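Local coordinates for alginate lyase, family PL7 (Zobellia galactanivorans, PDB 4BE3), which is an exolytic alginate lyase of family PL7, probably cleaving the marine polysaccharide alginate by the beta-elimination mechanism known for this family, at residues Val48-Asn53 with Lys288-Gly293; Gly80-Thr85 with Tyr189-Tyr194; Asp96-Ala101 with Asp271-Ser276; Lys127-Thr132 with Thr171-Glu176; Thr222-Ile227 with Asp241-Glu246. All coordinates share one frame; numbering follows the deposited sequence.

Interaction 1: Val48-Asn53 with Lys288-Gly293; sequences VFKTPN and KQYANG
K50 lies over the ring of Y290 where the short helix 286-291 docks on the end of strand 44-52, part of the seven-stranded antiparallel sheet of the PL7 jelly roll. The pair exemplifies how one lysine can use both its methylenes and its charge on a single aromatic face. The K50 chain is extended, with CG anti to the backbone N (chi1 -177°). K50 CB is 4.2 Å from Y290 OH, and CG closes on the same hydroxyl at 3.7 Å. CD has moved inward to Y290 CZ and CE2. CE stands over the ring centre, 3.6 Å from the centroid and only 3° off the normal. At the tip, NZ makes a cation-pi contact, 4.3 Å from that centroid, and donates to a water that donates to Y290 O. The rim of the ring meets the backbone of T51 and P52, while Y290 OH is hydrogen-bonded to D34 O. A leucine in place of Y290 would probably strip K50 of this aromatic face, leaving its ammonium to Y295, and leave D34 O without its hydroxyl partner. Beside the ring, P52 CB rests 3.6 Å from Q289 OE1, while NE2 of the same amide is hydrogen-bonded to S54 O.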
# COMPACT_ATOMS: atom_id res chain seq x y z
N VAL A 48 1.04 25.21 8.79
CA VAL A 48 -0.21 25.67 9.36
C VAL A 48 -1.30 25.19 8.48
O VAL A 48 -1.23 25.41 7.27
CB VAL A 48 -0.24 27.20 9.43
CG1 VAL A 48 -1.61 27.77 9.93
CG2 VAL A 48 0.84 27.76 10.35
N PHE A 49 -2.42 24.66 9.06
CA PHE A 49 -3.57 24.44 8.30
C PHE A 49 -4.66 25.32 8.98
O PHE A 49 -4.87 25.18 10.25
CB PHE A 49 -4.05 22.98 8.50
CG PHE A 49 -3.05 21.97 7.90
CD1 PHE A 49 -1.93 21.60 8.63
CD2 PHE A 49 -3.30 21.44 6.61
CE1 PHE A 49 -0.94 20.71 8.05
CE2 PHE A 49 -2.38 20.53 6.05
CZ PHE A 49 -1.24 20.15 6.79
N LYS A 50 -5.29 26.18 8.19
CA LYS A 50 -6.24 27.12 8.80
C LYS A 50 -7.48 27.03 7.93
O LYS A 50 -7.39 26.90 6.67
CB LYS A 50 -5.62 28.46 8.79
CG LYS A 50 -6.54 29.55 9.51
CD LYS A 50 -5.88 30.93 9.37
CE LYS A 50 -6.73 31.90 10.23
NZ LYS A 50 -6.05 33.23 10.33
N THR A 51 -8.65 27.00 8.57
CA THR A 51 -9.87 26.90 7.77
C THR A 51 -11.05 27.59 8.51
O THR A 51 -11.16 27.46 9.73
CB THR A 51 -10.21 25.41 7.50
OG1 THR A 51 -11.41 25.28 6.76
CG2 THR A 51 -10.46 24.61 8.86
N PRO A 52 -11.95 28.19 7.77
CA PRO A 52 -13.06 28.86 8.52
C PRO A 52 -14.13 27.83 8.86
O PRO A 52 -14.06 26.65 8.42
CB PRO A 52 -13.61 29.85 7.39
CG PRO A 52 -13.42 29.01 6.10
CD PRO A 52 -12.06 28.41 6.32
N ASN A 53 -15.15 28.29 9.62
CA ASN A 53 -16.24 27.41 9.91
C ASN A 53 -17.14 27.10 8.68
O ASN A 53 -17.70 26.03 8.56
CB ASN A 53 -17.15 28.21 10.96
CG ASN A 53 -16.57 28.21 12.40
OD1 ASN A 53 -15.51 27.61 12.69
ND2 ASN A 53 -17.31 28.96 13.32
N LYS A 288 -14.27 37.64 7.18
CA LYS A 288 -15.01 38.05 8.40
C LYS A 288 -14.97 36.91 9.52
O LYS A 288 -14.80 37.18 10.68
CB LYS A 288 -16.52 38.36 8.10
CG LYS A 288 -16.76 39.67 7.40
CD LYS A 288 -18.27 39.90 7.37
CE LYS A 288 -18.58 41.03 6.35
NZ LYS A 288 -19.65 40.69 5.35
N GLN A 289 -15.02 35.66 9.08
CA GLN A 289 -14.89 34.54 10.04
C GLN A 289 -13.47 34.58 10.67
O GLN A 289 -13.29 34.44 11.85
CB GLN A 289 -15.09 33.22 9.26
CG GLN A 289 -16.61 33.05 8.93
CD GLN A 289 -16.75 31.80 8.11
OE1 GLN A 289 -16.84 30.74 8.70
NE2 GLN A 289 -16.76 31.89 6.78
N TYR A 290 -12.47 34.85 9.85
CA TYR A 290 -11.13 34.91 10.39
C TYR A 290 -10.91 36.04 11.38
O TYR A 290 -10.04 35.95 12.24
CB TYR A 290 -10.04 34.99 9.29
CG TYR A 290 -9.72 33.63 8.65
CD1 TYR A 290 -10.45 32.50 9.02
CD2 TYR A 290 -8.87 33.56 7.53
CE1 TYR A 290 -10.17 31.22 8.36
CE2 TYR A 290 -8.59 32.37 6.88
CZ TYR A 290 -9.15 31.19 7.33
OH TYR A 290 -8.84 30.03 6.65
N ALA A 291 -11.64 37.14 11.20
CA ALA A 291 -11.49 38.27 12.07
C ALA A 291 -12.29 38.12 13.33
O ALA A 291 -12.12 38.89 14.30
CB ALA A 291 -11.96 39.57 11.32
N ASN A 292 -13.16 37.12 13.37
CA ASN A 292 -14.07 37.05 14.59
C ASN A 292 -14.03 35.63 15.23
O ASN A 292 -15.01 35.21 15.88
CB ASN A 292 -15.52 37.34 14.15
CG ASN A 292 -15.71 38.84 13.81
OD1 ASN A 292 -15.58 39.27 12.65
ND2 ASN A 292 -15.84 39.63 14.83
N GLY A 293 -12.93 34.89 15.06
CA GLY A 293 -12.84 33.63 15.81
C GLY A 293 -13.55 32.43 15.21
O GLY A 293 -13.63 31.40 15.88
O HOH W 1 -7.38 35.06 11.81

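Interaction 2: Gly80-Thr85 with Tyr189-Tyr194; sequences GKLNAT and YEINVY
V193 N donates to G80 O over 2.7 Å, the shortest of six backbone bonds joining 80-85 to 189-194, and G80 N returns a bond to V193 O. L82 with I191 and A84 with Y189 repeat this reciprocal pairing. In the non-hydrogen-bonded pairs between them, CA hydrogens face carbonyls, as where K81 CA lies 3.1 Å from I191 O. K81 NZ donates a hydrogen bond to a water 2.7 Å away, which donates to E190 OE1 at 2.6 Å; NZ also bonds to S309 OG. The strands, 175° apart in direction, are inner neighbours in the jelly roll's seven-stranded antiparallel sheet. A bend at chi3 (-66°) sets K81 CE 3.6 Å from N192 OD1, whose amide ND2 is held by S309 O. An alanine at K81 would probably leave the bridging water short of a partner and E190 without its nearby positive charge. On the sheet's other side, Y189 CG takes the crowded position between backbone N and carbonyl carbon (chi1 62°). A84 CB lies over one face of its ring, 3.4 Å from Y189 CZ, and L82 CD2 meets the edge, 3.8 Å from CE1. Y189 OH reaches V107 O, and I191 packs on I121 and F256 of the facing sheet.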
# COMPACT_ATOMS: atom_id res chain seq x y z
N GLY A 80 -0.81 0.51 7.48
CA GLY A 80 -0.22 1.79 7.18
C GLY A 80 -0.02 2.49 8.55
O GLY A 80 -0.70 2.10 9.53
N LYS A 81 0.85 3.44 8.57
CA LYS A 81 1.13 4.18 9.86
C LYS A 81 1.26 5.60 9.56
O LYS A 81 1.91 6.06 8.56
CB LYS A 81 2.45 3.63 10.43
CG LYS A 81 2.78 4.28 11.78
CD LYS A 81 4.20 3.90 12.28
CE LYS A 81 4.24 2.42 12.58
NZ LYS A 81 5.64 2.06 13.06
N LEU A 82 0.64 6.45 10.44
CA LEU A 82 0.75 7.85 10.30
C LEU A 82 1.26 8.38 11.66
O LEU A 82 0.70 8.02 12.71
CB LEU A 82 -0.63 8.49 10.03
CG LEU A 82 -0.68 10.01 10.14
CD1 LEU A 82 0.18 10.68 8.96
CD2 LEU A 82 -2.18 10.43 9.90
N ASN A 83 2.32 9.19 11.67
CA ASN A 83 2.79 9.87 12.88
C ASN A 83 2.68 11.34 12.72
O ASN A 83 3.16 11.91 11.70
CB ASN A 83 4.33 9.55 13.06
CG ASN A 83 4.55 8.18 13.70
OD1 ASN A 83 4.49 8.07 14.95
ND2 ASN A 83 4.58 7.18 12.96
N ALA A 84 2.12 12.06 13.73
CA ALA A 84 2.07 13.44 13.67
C ALA A 84 2.46 14.11 15.00
O ALA A 84 2.24 13.56 16.05
CB ALA A 84 0.65 13.94 13.32
N THR A 85 3.08 15.27 14.96
CA THR A 85 3.28 16.08 16.18
C THR A 85 2.74 17.42 15.85
O THR A 85 3.10 18.03 14.81
CB THR A 85 4.80 16.18 16.52
OG1 THR A 85 5.23 14.83 16.88
CG2 THR A 85 4.98 17.04 17.69
N TYR A 189 0.37 11.96 17.91
CA TYR A 189 -0.41 10.79 17.78
C TYR A 189 0.32 9.88 16.77
O TYR A 189 1.13 10.35 15.89
CB TYR A 189 -1.87 11.09 17.35
CG TYR A 189 -2.04 11.73 16.04
CD1 TYR A 189 -1.94 10.91 14.84
CD2 TYR A 189 -2.52 13.02 15.92
CE1 TYR A 189 -2.19 11.46 13.54
CE2 TYR A 189 -2.78 13.61 14.61
CZ TYR A 189 -2.59 12.79 13.44
OH TYR A 189 -2.92 13.40 12.23
N GLU A 190 0.05 8.63 16.93
CA GLU A 190 0.39 7.64 15.89
C GLU A 190 -0.77 6.77 15.65
O GLU A 190 -1.36 6.23 16.64
CB GLU A 190 1.57 6.78 16.44
CG GLU A 190 2.01 5.67 15.42
CD GLU A 190 3.17 4.85 15.97
OE1 GLU A 190 4.31 5.30 16.00
OE2 GLU A 190 2.88 3.76 16.57
N ILE A 191 -1.12 6.57 14.36
CA ILE A 191 -2.15 5.61 14.03
C ILE A 191 -1.36 4.49 13.24
O ILE A 191 -0.88 4.78 12.15
CB ILE A 191 -3.14 6.16 13.05
CG1 ILE A 191 -3.78 7.48 13.71
CG2 ILE A 191 -4.26 5.05 12.69
CD1 ILE A 191 -4.67 8.24 12.66
N ASN A 192 -1.25 3.33 13.88
CA ASN A 192 -0.47 2.19 13.27
C ASN A 192 -1.40 1.05 12.96
O ASN A 192 -1.90 0.35 13.89
CB ASN A 192 0.58 1.82 14.35
CG ASN A 192 1.34 0.54 13.94
OD1 ASN A 192 1.39 0.27 12.73
ND2 ASN A 192 1.82 -0.26 14.89
N VAL A 193 -1.73 0.85 11.69
CA VAL A 193 -2.66 -0.25 11.35
C VAL A 193 -1.77 -1.38 10.83
O VAL A 193 -1.07 -1.17 9.85
CB VAL A 193 -3.68 0.14 10.25
CG1 VAL A 193 -4.56 -1.07 9.92
CG2 VAL A 193 -4.59 1.34 10.86
N TYR A 194 -1.75 -2.46 11.56
CA TYR A 194 -0.92 -3.64 11.19
C TYR A 194 -1.78 -4.86 11.13
O TYR A 194 -2.40 -5.25 12.15
CB TYR A 194 0.18 -3.74 12.25
CG TYR A 194 1.10 -4.90 11.92
CD1 TYR A 194 1.92 -4.82 10.80
CD2 TYR A 194 1.10 -6.04 12.70
CE1 TYR A 194 2.80 -5.90 10.50
CE2 TYR A 194 1.95 -7.14 12.40
CZ TYR A 194 2.77 -7.02 11.32
OH TYR A 194 3.60 -8.07 11.02
O HOH W 2 6.15 3.66 15.20

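Interaction 3: Asp96-Ala101 with Asp271-Ser276; sequences DARVAA and DNLVWS
Two loops, each shaped by an Asx turn, meet where V99, A100 and A101, on the way from strand 80-90 to strand 104-112, lie against L273, V274 and W275. The direct bond between them is a backbone one: A101 N donates to V274 O over 2.9 Å. Alongside it, V99 is wedged among carbonyl oxygens. With CG1 anti to its backbone N (chi1 179°), that methyl lies 3.3 Å from V274 O, while CG2 is 3.4 Å from S276 O and V99 CA makes a CA-H...O contact with L273 O. A water donates to both R98 O and L273 O, at 2.7 Å from the latter, and so joins two acceptors that could not bond to each other. Farther along, A101 CB approaches W275 CE3 to 3.8 Å.

Each loop is braced from within. N272 OD1 accepts V274 N in the carbonyl plane and W275 N from well above it (56°). D96 OD1 takes R98 N at 2.8 Å inside a type I turn, and the D96 carboxylate is gripped side-on by the R98 guanidinium, NE to OD1 and NH2 to OD2. The polar side chains thus probably hold the shape of their own loops, whereas the joint itself rests on backbone carbonyls, one amide, a water and apolar side chains.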
# COMPACT_ATOMS: atom_id res chain seq x y z
N ASP A 96 -23.10 25.99 19.42
CA ASP A 96 -24.10 25.67 20.40
C ASP A 96 -23.48 24.58 21.30
O ASP A 96 -23.10 23.51 20.84
CB ASP A 96 -25.31 25.17 19.62
CG ASP A 96 -26.44 24.80 20.54
OD1 ASP A 96 -26.20 24.26 21.63
OD2 ASP A 96 -27.58 25.07 20.16
N ALA A 97 -23.32 24.87 22.59
CA ALA A 97 -22.63 23.84 23.49
C ALA A 97 -23.42 22.60 23.70
O ALA A 97 -22.83 21.62 24.19
CB ALA A 97 -22.42 24.53 24.90
N ARG A 98 -24.68 22.52 23.29
CA ARG A 98 -25.42 21.26 23.44
C ARG A 98 -25.00 20.27 22.29
O ARG A 98 -25.36 19.09 22.43
CB ARG A 98 -26.95 21.54 23.15
CG ARG A 98 -27.49 22.38 24.35
CD ARG A 98 -28.99 22.73 23.94
NE ARG A 98 -29.00 23.51 22.67
CZ ARG A 98 -30.01 23.53 21.77
NH1 ARG A 98 -31.15 22.84 21.95
NH2 ARG A 98 -29.91 24.15 20.58
N VAL A 99 -24.32 20.79 21.30
CA VAL A 99 -24.00 19.92 20.07
C VAL A 99 -22.60 19.39 20.32
O VAL A 99 -21.67 20.17 20.41
CB VAL A 99 -24.08 20.85 18.82
CG1 VAL A 99 -23.74 19.96 17.61
CG2 VAL A 99 -25.55 21.39 18.68
N ALA A 100 -22.45 18.06 20.20
CA ALA A 100 -21.19 17.32 20.56
C ALA A 100 -20.10 17.83 19.69
O ALA A 100 -18.95 17.92 20.20
CB ALA A 100 -21.46 15.83 20.36
N ALA A 101 -20.33 18.12 18.39
CA ALA A 101 -19.16 18.59 17.58
C ALA A 101 -18.66 19.97 17.79
O ALA A 101 -17.61 20.35 17.25
CB ALA A 101 -19.56 18.41 16.02
N ASP A 271 -31.52 20.69 13.08
CA ASP A 271 -31.43 19.68 12.04
C ASP A 271 -30.56 18.46 12.37
O ASP A 271 -30.77 17.39 11.84
CB ASP A 271 -30.95 20.30 10.72
CG ASP A 271 -32.06 21.34 10.17
OD1 ASP A 271 -33.24 21.37 10.69
OD2 ASP A 271 -31.74 22.11 9.26
N ASN A 272 -29.55 18.61 13.23
CA ASN A 272 -28.78 17.44 13.64
C ASN A 272 -28.06 17.88 14.96
O ASN A 272 -27.06 18.61 14.91
CB ASN A 272 -27.70 17.16 12.63
CG ASN A 272 -26.96 15.90 12.94
OD1 ASN A 272 -26.53 15.65 14.09
ND2 ASN A 272 -26.73 15.10 11.90
N LEU A 273 -28.65 17.52 16.07
CA LEU A 273 -28.09 17.90 17.39
C LEU A 273 -26.71 17.38 17.73
O LEU A 273 -26.16 17.77 18.70
CB LEU A 273 -29.05 17.55 18.60
CG LEU A 273 -28.77 18.46 19.81
CD1 LEU A 273 -29.21 19.87 19.52
CD2 LEU A 273 -29.53 18.02 21.08
N VAL A 274 -26.11 16.44 16.96
CA VAL A 274 -24.77 15.95 17.26
C VAL A 274 -23.70 16.65 16.43
O VAL A 274 -22.60 16.97 16.94
CB VAL A 274 -24.66 14.45 16.96
CG1 VAL A 274 -23.20 13.87 17.17
CG2 VAL A 274 -25.66 13.73 17.89
N TRP A 275 -24.07 17.01 15.18
CA TRP A 275 -23.03 17.55 14.23
C TRP A 275 -23.33 18.95 13.67
O TRP A 275 -22.42 19.49 13.06
CB TRP A 275 -22.96 16.59 12.97
CG TRP A 275 -22.52 15.23 13.37
CD1 TRP A 275 -23.29 14.08 13.56
CD2 TRP A 275 -21.12 14.80 13.63
NE1 TRP A 275 -22.47 13.01 13.90
CE2 TRP A 275 -21.19 13.40 14.00
CE3 TRP A 275 -19.89 15.47 13.67
CZ2 TRP A 275 -20.01 12.66 14.33
CZ3 TRP A 275 -18.70 14.73 13.96
CH2 TRP A 275 -18.76 13.37 14.28
N SER A 276 -24.58 19.49 13.80
CA SER A 276 -24.86 20.84 13.23
C SER A 276 -24.75 21.82 14.39
O SER A 276 -25.55 21.79 15.28
CB SER A 276 -26.31 20.89 12.59
OG SER A 276 -26.20 19.94 11.47
O HOH W 3 -25.12 16.73 20.97

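Interaction 4: Lys127-Thr132 with Thr171-Glu176; sequences KFPGHT and TSYPEE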
# COMPACT_ATOMS: atom_id res chain seq x y z
N LYS A 127 -12.39 22.39 22.47
CA LYS A 127 -12.13 23.23 23.67
C LYS A 127 -13.30 24.22 23.72
O LYS A 127 -13.56 24.95 22.81
CB LYS A 127 -10.77 23.97 23.57
CG LYS A 127 -10.48 24.74 24.91
CD LYS A 127 -9.30 25.68 24.79
CE LYS A 127 -9.65 26.92 24.02
NZ LYS A 127 -10.79 27.75 24.69
N PHE A 128 -14.01 24.20 24.88
CA PHE A 128 -15.08 25.22 25.03
C PHE A 128 -14.56 26.63 25.14
O PHE A 128 -13.43 26.91 25.56
CB PHE A 128 -15.83 24.87 26.34
CG PHE A 128 -16.62 23.53 26.22
CD1 PHE A 128 -17.89 23.53 25.57
CD2 PHE A 128 -16.06 22.33 26.68
CE1 PHE A 128 -18.63 22.35 25.46
CE2 PHE A 128 -16.78 21.10 26.51
CZ PHE A 128 -18.05 21.07 25.87
N PRO A 129 -15.40 27.58 24.75
CA PRO A 129 -14.95 28.94 24.75
C PRO A 129 -14.56 29.35 26.17
O PRO A 129 -15.23 29.00 27.13
CB PRO A 129 -16.26 29.71 24.47
CG PRO A 129 -17.02 28.79 23.44
CD PRO A 129 -16.69 27.40 24.02
N GLY A 130 -13.50 30.14 26.26
CA GLY A 130 -13.04 30.59 27.62
C GLY A 130 -12.21 29.59 28.37
O GLY A 130 -11.45 30.04 29.20
N HIS A 131 -12.22 28.27 28.07
CA HIS A 131 -11.42 27.32 28.77
C HIS A 131 -9.97 27.43 28.40
O HIS A 131 -9.65 27.82 27.27
CB HIS A 131 -11.85 25.83 28.48
CG HIS A 131 -13.17 25.48 29.13
ND1 HIS A 131 -13.75 24.24 29.05
CD2 HIS A 131 -14.01 26.27 29.89
CE1 HIS A 131 -14.94 24.28 29.73
NE2 HIS A 131 -15.08 25.51 30.25
N THR A 132 -9.10 27.09 29.37
CA THR A 132 -7.66 27.02 29.01
C THR A 132 -7.40 25.61 28.42
O THR A 132 -6.66 25.50 27.44
CB THR A 132 -6.79 27.25 30.25
OG1 THR A 132 -7.03 28.63 30.63
CG2 THR A 132 -5.31 27.08 29.91
N THR A 171 -25.30 28.13 25.63
CA THR A 171 -24.11 28.96 25.91
C THR A 171 -23.60 28.70 27.37
O THR A 171 -22.88 29.55 27.89
CB THR A 171 -24.33 30.50 25.65
OG1 THR A 171 -25.40 30.83 26.49
CG2 THR A 171 -24.82 30.87 24.20
N SER A 172 -23.84 27.55 27.97
CA SER A 172 -23.22 27.25 29.24
C SER A 172 -22.39 25.94 29.04
O SER A 172 -22.81 25.07 28.25
CB SER A 172 -24.24 27.08 30.35
OG SER A 172 -25.06 25.99 30.12
N TYR A 173 -21.20 25.88 29.63
CA TYR A 173 -20.24 24.82 29.26
C TYR A 173 -19.97 23.96 30.47
O TYR A 173 -20.07 24.45 31.63
CB TYR A 173 -18.91 25.50 28.84
CG TYR A 173 -19.18 26.57 27.83
CD1 TYR A 173 -20.03 26.32 26.74
CD2 TYR A 173 -18.63 27.85 27.98
CE1 TYR A 173 -20.31 27.35 25.81
CE2 TYR A 173 -18.88 28.88 27.05
CZ TYR A 173 -19.76 28.65 26.00
OH TYR A 173 -20.14 29.60 25.13
N PRO A 174 -19.58 22.72 30.25
CA PRO A 174 -19.12 21.91 31.40
C PRO A 174 -17.82 22.56 31.92
O PRO A 174 -17.24 23.48 31.23
CB PRO A 174 -18.69 20.58 30.80
CG PRO A 174 -18.86 20.67 29.33
CD PRO A 174 -19.40 22.05 28.91
N GLU A 175 -17.37 22.12 33.05
CA GLU A 175 -16.12 22.75 33.53
C GLU A 175 -14.93 22.22 32.66
O GLU A 175 -15.03 21.21 31.95
CB GLU A 175 -15.86 22.42 34.94
CG GLU A 175 -15.47 21.03 35.10
CD GLU A 175 -15.20 20.68 36.62
OE1 GLU A 175 -15.76 21.34 37.52
OE2 GLU A 175 -14.47 19.71 36.90
N GLU A 176 -13.86 22.95 32.66
CA GLU A 176 -12.71 22.54 31.79
C GLU A 176 -12.16 21.23 32.31
O GLU A 176 -12.15 20.98 33.56
CB GLU A 176 -11.65 23.64 31.59
CG GLU A 176 -10.75 23.64 32.71
CD GLU A 176 -9.62 24.64 32.58
OE1 GLU A 176 -9.39 25.19 31.56
OE2 GLU A 176 -8.92 24.84 33.60
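F128, whose ring packs on Y173 and P174 across the contact, offers its carbonyl O to two donors on opposite faces of the carbonyl plane: K127 NZ at 2.9 Å and H131 N at 3.1 Å. K127 NZ also bonds to H131 O, so one ammonium ties two carbonyls of the same loop. Between the segments, T132 N donates to E176 OE1 over 2.9 Å, and this oxygen takes K133 N as well. The glutamate chain is extended beyond CG and slides past H131 in the opposite direction. E176 CB lies over one face of the imidazole, 3.6 Å from its centroid, and F128 CB covers the other, leaving the ring clamped between aliphatic carbons. Prolines serve the remaining rings. P174 CD sits over the F128 face, 3.5 Å from the centroid, and P129 CD over the Y173 face at 4.0 Å, each proline crossing its ring's side chain at about a right angle. F128 and Y173 themselves are slid apart, their planes at 30° and with little overlap. The H131 N to F128 O bond closes a type II beta turn, with G130 (phi 81°) in its third position, as is usual for this turn; the loop connects the antiparallel neighbours 121-126 and 133-141.

Interaction 5: Thr222-Ile227 with Asp241-Glu246; sequences TKKSDI and DGIERE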
# COMPACT_ATOMS: atom_id res chain seq x y z
N THR A 222 -22.31 -5.83 16.18
CA THR A 222 -23.05 -6.52 15.08
C THR A 222 -24.54 -6.67 15.44
O THR A 222 -25.32 -7.08 14.60
CB THR A 222 -22.44 -7.87 14.75
OG1 THR A 222 -22.53 -8.68 15.93
CG2 THR A 222 -20.91 -7.73 14.49
N LYS A 223 -24.93 -6.32 16.69
CA LYS A 223 -26.39 -6.26 17.01
C LYS A 223 -26.80 -5.18 17.94
O LYS A 223 -25.93 -4.54 18.61
CB LYS A 223 -26.89 -7.59 17.53
CG LYS A 223 -25.92 -8.39 18.34
CD LYS A 223 -25.82 -9.77 17.62
CE LYS A 223 -25.63 -10.93 18.60
NZ LYS A 223 -25.11 -10.27 19.85
N LYS A 224 -28.12 -4.97 18.04
CA LYS A 224 -28.61 -3.81 18.81
C LYS A 224 -28.13 -3.81 20.24
O LYS A 224 -27.78 -2.74 20.77
CB LYS A 224 -30.12 -3.71 18.76
CG LYS A 224 -30.61 -3.40 17.36
CD LYS A 224 -30.80 -1.90 17.15
CE LYS A 224 -31.09 -1.64 15.68
NZ LYS A 224 -32.14 -2.59 15.23
N SER A 225 -28.00 -4.99 20.85
CA SER A 225 -27.59 -5.11 22.25
C SER A 225 -26.10 -4.82 22.49
O SER A 225 -25.61 -4.76 23.64
CB SER A 225 -27.98 -6.46 22.81
OG SER A 225 -27.52 -7.43 21.93
N ASP A 226 -25.36 -4.68 21.39
CA ASP A 226 -23.98 -4.20 21.43
C ASP A 226 -23.78 -2.69 21.23
O ASP A 226 -22.67 -2.21 21.43
CB ASP A 226 -23.15 -4.87 20.31
CG ASP A 226 -22.98 -6.37 20.50
OD1 ASP A 226 -22.68 -6.82 21.62
OD2 ASP A 226 -23.14 -7.10 19.50
N ILE A 227 -24.81 -1.92 20.90
CA ILE A 227 -24.57 -0.48 20.76
C ILE A 227 -24.20 0.12 22.11
O ILE A 227 -24.96 -0.05 23.08
CB ILE A 227 -25.83 0.18 20.17
CG1 ILE A 227 -26.21 -0.47 18.85
CG2 ILE A 227 -25.74 1.74 20.18
CD1 ILE A 227 -27.42 0.15 18.17
N ASP A 241 -29.43 4.01 15.33
CA ASP A 241 -29.42 2.74 15.97
C ASP A 241 -28.90 1.70 14.94
O ASP A 241 -29.31 0.55 14.97
CB ASP A 241 -30.84 2.42 16.35
CG ASP A 241 -31.73 2.13 15.15
OD1 ASP A 241 -31.60 2.75 14.05
OD2 ASP A 241 -32.57 1.26 15.35
N GLY A 242 -27.96 2.12 14.02
CA GLY A 242 -27.43 1.10 13.11
C GLY A 242 -26.59 0.04 13.78
O GLY A 242 -26.06 0.26 14.90
N ILE A 243 -26.42 -1.05 13.09
CA ILE A 243 -25.50 -2.09 13.46
C ILE A 243 -24.40 -2.13 12.38
O ILE A 243 -24.58 -1.65 11.23
CB ILE A 243 -26.21 -3.44 13.70
CG1 ILE A 243 -26.96 -3.89 12.42
CG2 ILE A 243 -27.10 -3.31 14.98
CD1 ILE A 243 -27.19 -5.36 12.35
N GLU A 244 -23.28 -2.75 12.75
CA GLU A 244 -22.12 -2.75 11.84
C GLU A 244 -21.98 -4.10 11.16
O GLU A 244 -22.30 -5.17 11.74
CB GLU A 244 -20.84 -2.44 12.68
CG GLU A 244 -19.58 -2.43 11.78
CD GLU A 244 -18.39 -1.84 12.54
OE1 GLU A 244 -18.24 -2.23 13.71
OE2 GLU A 244 -17.59 -1.08 11.93
N ARG A 245 -21.53 -4.09 9.93
CA ARG A 245 -21.25 -5.40 9.27
C ARG A 245 -20.24 -6.19 10.06
O ARG A 245 -19.31 -5.62 10.67
CB ARG A 245 -20.58 -5.24 8.01
CG ARG A 245 -21.07 -4.20 7.19
CD ARG A 245 -19.72 -3.72 6.81
NE ARG A 245 -19.66 -3.57 5.43
CZ ARG A 245 -20.37 -2.80 4.58
NH1 ARG A 245 -21.27 -1.93 4.83
NH2 ARG A 245 -20.06 -2.94 3.33
N GLU A 246 -20.32 -7.51 9.90
CA GLU A 246 -19.62 -8.41 10.78
C GLU A 246 -18.11 -8.21 10.62
O GLU A 246 -17.34 -8.35 11.57
CB GLU A 246 -20.02 -9.89 10.41
CG GLU A 246 -19.10 -10.90 11.12
CD GLU A 246 -19.51 -12.35 10.77
OE1 GLU A 246 -20.41 -12.54 9.94
OE2 GLU A 246 -18.92 -13.28 11.34
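I243 is turned so that CG1 stands between its backbone N and carbonyl carbon (chi1 59°), which puts CG2 anti to the carbonyl carbon, and both branches meet the backbone of 222-224. CG2 lies 3.5 Å from K223 C and 3.6 Å from K224 N, while CD1 comes within 3.4 Å of T222 O. A single branched side chain thus spans two successive peptide units, from T222 to K224. Beside it, K224 bends at chi2 (-94°), carrying CD toward the D241 backbone. Its NZ forms a long, probably weak salt bridge to D241 OD2 at 3.9 Å; D241 OD1 has a similarly long ion pair with K150.

I227 approaches the same backbone, with CD1 3.5 Å from G242 O and 3.7 Å from D241 O. G242 O is satisfied by W152 NE1, but D241 O, buried here, has no polar partner in the model. At the far end T222 CG2 rests 4.0 Å from E246 CA, next to E244, whose carboxylate is held by Y140, S219 and N143. Bonds from D226 N to K223 O and I227 N to K224 O hold the 3-10 turn 224-226. Methyl packing and one long ion pair thus join 222-227 to 241-246; backbone bonds of E244 to F221 and E246 to S219 also tie these loops, which flank helix 229-234 in the peripheral connection between strands 210-215 and 254-258.

How the interactions relate
Interactions 1 and 2 both reach the same seven-stranded sheet, with strand 295-306 between 44-52 and 80-90; their centres are 28 Å apart. Interactions 3 and 4 touch directly: A97 CB lies 3.4 Å from S172 O and 3.5 Å from Y173 CD1, making one continuous patch of loops. Interaction 5 touches none of the others; its centre is 23 Å from that of interaction 3 and 38 Å from that of interaction 1. Bound meso-tartaric acid, held by R65, H111, Y255 and K257 among others, probably marks the substrate cleft. The side chains of T51, L82 and W275 lie about 11, 12 and 13 Å from it, so interactions 1 to 3 are near the pocket without contacting the ligand.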